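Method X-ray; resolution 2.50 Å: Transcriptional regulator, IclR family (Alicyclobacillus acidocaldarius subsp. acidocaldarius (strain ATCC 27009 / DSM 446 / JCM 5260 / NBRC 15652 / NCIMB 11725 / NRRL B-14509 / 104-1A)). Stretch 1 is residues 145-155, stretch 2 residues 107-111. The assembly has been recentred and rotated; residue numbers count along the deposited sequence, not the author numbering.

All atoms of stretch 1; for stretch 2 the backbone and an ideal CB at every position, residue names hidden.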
# COMPACT_ATOMS: atom_id res chain seq x y z
N ALA A 145 -14.54 24.16 -13.39
CA ALA A 145 -14.46 22.77 -13.86
C ALA A 145 -14.23 21.75 -12.74
O ALA A 145 -14.90 20.69 -12.70
CB ALA A 145 -13.39 22.62 -14.93
N PHE A 146 -13.29 22.07 -11.85
CA PHE A 146 -12.95 21.15 -10.78
C PHE A 146 -14.05 20.98 -9.73
O PHE A 146 -14.18 19.88 -9.17
CB PHE A 146 -11.59 21.45 -10.13
CG PHE A 146 -11.46 22.81 -9.56
CD1 PHE A 146 -12.02 23.12 -8.33
CD2 PHE A 146 -10.74 23.79 -10.24
CE1 PHE A 146 -11.89 24.39 -7.80
CE2 PHE A 146 -10.61 25.06 -9.70
CZ PHE A 146 -11.18 25.36 -8.48
N GLY A 147 -14.81 22.05 -9.46
CA GLY A 147 -15.97 21.98 -8.60
C GLY A 147 -17.00 20.98 -9.13
O GLY A 147 -17.40 20.04 -8.43
N ARG A 148 -17.40 21.17 -10.38
CA ARG A 148 -18.32 20.25 -11.05
C ARG A 148 -17.87 18.78 -11.07
O ARG A 148 -18.73 17.88 -11.12
CB ARG A 148 -18.52 20.70 -12.49
CG ARG A 148 -19.29 21.99 -12.63
CD ARG A 148 -19.90 22.12 -14.02
NE ARG A 148 -18.96 22.69 -14.97
CZ ARG A 148 -18.61 23.96 -15.02
NH1 ARG A 148 -19.13 24.86 -14.17
NH2 ARG A 148 -17.74 24.34 -15.93
N CYS A 149 -16.56 18.52 -11.08
CA CYS A 149 -16.11 17.14 -11.01
C CYS A 149 -16.34 16.49 -9.66
O CYS A 149 -16.52 15.29 -9.63
CB CYS A 149 -14.64 16.99 -11.37
SG CYS A 149 -14.32 17.18 -13.11
N PHE A 150 -16.31 17.26 -8.57
CA PHE A 150 -16.66 16.72 -7.24
C PHE A 150 -18.18 16.55 -7.16
O PHE A 150 -18.67 15.45 -6.90
CB PHE A 150 -16.18 17.62 -6.10
CG PHE A 150 -14.67 17.69 -5.92
CD1 PHE A 150 -13.98 16.67 -5.32
CD2 PHE A 150 -13.96 18.84 -6.28
CE1 PHE A 150 -12.60 16.74 -5.12
CE2 PHE A 150 -12.58 18.93 -6.08
CZ PHE A 150 -11.90 17.87 -5.51
N LEU A 151 -18.91 17.63 -7.43
CA LEU A 151 -20.36 17.65 -7.26
C LEU A 151 -21.15 16.67 -8.11
O LEU A 151 -22.08 16.05 -7.63
CB LEU A 151 -20.92 19.03 -7.53
CG LEU A 151 -21.09 19.98 -6.36
CD1 LEU A 151 -21.82 21.21 -6.87
CD2 LEU A 151 -21.90 19.34 -5.24
N ALA A 152 -20.78 16.53 -9.37
CA ALA A 152 -21.52 15.69 -10.28
C ALA A 152 -21.66 14.24 -9.78
O ALA A 152 -22.60 13.50 -10.18
CB ALA A 152 -20.86 15.71 -11.65
N TYR A 153 -20.72 13.82 -8.93
CA TYR A 153 -20.71 12.46 -8.40
C TYR A 153 -21.24 12.31 -6.97
O TYR A 153 -21.20 11.22 -6.43
CB TYR A 153 -19.32 11.86 -8.56
CG TYR A 153 -18.91 11.75 -10.00
CD1 TYR A 153 -19.36 10.69 -10.78
CD2 TYR A 153 -18.10 12.72 -10.60
CE1 TYR A 153 -19.00 10.60 -12.12
CE2 TYR A 153 -17.75 12.65 -11.96
CZ TYR A 153 -18.20 11.58 -12.70
OH TYR A 153 -17.84 11.46 -14.01
N ASP A 154 -21.76 13.38 -6.37
CA ASP A 154 -22.60 13.26 -5.18
C ASP A 154 -24.05 12.93 -5.55
O ASP A 154 -24.47 13.10 -6.70
CB ASP A 154 -22.58 14.57 -4.39
CG ASP A 154 -21.23 14.88 -3.77
OD1 ASP A 154 -20.45 13.95 -3.50
OD2 ASP A 154 -20.94 16.06 -3.55
N ASP A 155 -24.81 12.49 -4.55
CA ASP A 155 -26.26 12.36 -4.65
C ASP A 155 -26.85 13.68 -5.15
O ASP A 155 -26.33 14.76 -4.86
CB ASP A 155 -26.89 11.98 -3.29
CG ASP A 155 -28.36 11.54 -3.41
OD1 ASP A 155 -28.63 10.46 -3.99
OD2 ASP A 155 -29.26 12.25 -2.92
N UNK A 107 -3.58 19.55 -8.57
CA UNK A 107 -4.22 18.48 -7.81
C UNK A 107 -5.16 19.10 -6.74
O UNK A 107 -4.68 19.76 -5.82
CB UNK A 107 -3.17 17.58 -7.16
N UNK A 108 -6.46 18.84 -6.87
CA UNK A 108 -7.49 19.44 -6.00
C UNK A 108 -8.10 18.40 -5.05
O UNK A 108 -8.45 17.30 -5.46
CB UNK A 108 -8.59 20.08 -6.85
N UNK A 109 -8.28 18.78 -3.79
CA UNK A 109 -8.80 17.84 -2.80
C UNK A 109 -10.03 18.40 -2.13
O UNK A 109 -10.08 19.57 -1.80
CB UNK A 109 -7.74 17.51 -1.75
N UNK A 110 -10.97 17.53 -1.83
CA UNK A 110 -12.16 17.94 -1.13
C UNK A 110 -11.91 18.14 0.37
O UNK A 110 -11.18 17.37 0.99
CB UNK A 110 -13.27 16.91 -1.35
N UNK A 111 -12.51 19.19 0.93
CA UNK A 111 -12.57 19.38 2.38
C UNK A 111 -14.00 19.27 2.86
O UNK A 111 -14.94 19.16 2.07
CB UNK A 111 -11.98 20.73 2.78

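Position 107 lies on an extended backbone (phi/psi -107/116), and its ideal CB has no atom of stretch 1 within 5.5 Å. The helix therefore sets no requirement here, and any residue compatible with a strand would suit. The deposited residue is Leu107, whose side chain makes no contact with stretch 1.

Position 108 is the first to face the helix. Its CA-to-CB bond points toward stretch 1, and the ideal CB sits 4.2 Å from Phe150 CZ and 4.7 Å from Phe146 CB. One helical turn separates these two phenylalanines, so both rings reach the site and offer it carbon surface, with no charge nearby. A compact or medium apolar side chain fits this evidence: valine, isoleucine, leucine or perhaps alanine, with the beta-branched pair well matched to phi/psi of -109/137. The deposited residue is Val108, with chi1 in the t well. Its CG1 serves both aromatics, lying 3.7 Å from Phe150 CE2 and 4.1 Å from Phe146 CD1. The backbone takes part as well: Val108 O is 3.5 Å from Phe150 CZ, near the plane of the ring and at its edge.

At position 109 the alternation of the strand turns CA-to-CB away, and the ideal CB again finds nothing within 5.5 Å. Stretch 1 meets the backbone here instead, with Phe150 CZ 3.9 Å from the carbonyl C of 109. Polar, charged or apolar residues would all be acceptable. The deposited Lys109 is extended, all four chi angles being t, and its NZ is hydrogen-bonded elsewhere in the structure.

Position 110 is less direct. CA-to-CB points sideways, yet the ideal CB is 3.8 Å from Phe150 CE1, so the first part of the side chain must pass beside a ring. Farther out, stretch 1 presents the backbone carbonyl O of Phe150 and the carboxylate of Asp154. An aliphatic stem carrying a donor or positive charge is favoured; arginine suits best, and a fully extended lysine would only just reach. The deposited residue is Arg110. With chi3 at -80°, its end comes nearer: NH2 donates to Asp154 OD2 at 3.2 Å (N-H...O 145°) within a salt bridge, the carboxylate oxygen lying at the guanidinium edge. NH1 gives a weak hydrogen bond to Phe150 O, at 3.3 Å and 129°, while Phe150 CB covers one guanidinium face, 3.5 Å from NH1.

At position 111 the ideal CB has no atom of stretch 1 within 5.5 Å, so stretch 1 sets no requirement; the deposited Leu111 makes no contact with it.

Stretch 2 (107-111) LVKRL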
# COMPACT_ATOMS: atom_id res chain seq x y z
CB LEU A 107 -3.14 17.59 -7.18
CG LEU A 107 -3.61 16.43 -6.33
CD1 LEU A 107 -4.49 15.48 -7.14
CD2 LEU A 107 -2.40 15.70 -5.75
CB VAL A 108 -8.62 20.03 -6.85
CG1 VAL A 108 -9.49 20.92 -6.01
CG2 VAL A 108 -8.03 20.78 -8.05
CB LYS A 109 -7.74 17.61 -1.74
CG LYS A 109 -8.25 16.97 -0.49
CD LYS A 109 -7.08 16.44 0.30
CE LYS A 109 -7.55 15.88 1.63
NZ LYS A 109 -6.43 15.10 2.19
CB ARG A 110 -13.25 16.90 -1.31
CG ARG A 110 -14.64 17.47 -1.12
CD ARG A 110 -15.65 16.38 -0.87
NE ARG A 110 -16.07 15.72 -2.10
CZ ARG A 110 -17.21 15.96 -2.75
NH1 ARG A 110 -17.46 15.26 -3.87
NH2 ARG A 110 -18.10 16.88 -2.33
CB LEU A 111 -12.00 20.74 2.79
CG LEU A 111 -10.54 20.98 2.43
CD1 LEU A 111 -10.16 22.41 2.73
CD2 LEU A 111 -9.63 20.01 3.16
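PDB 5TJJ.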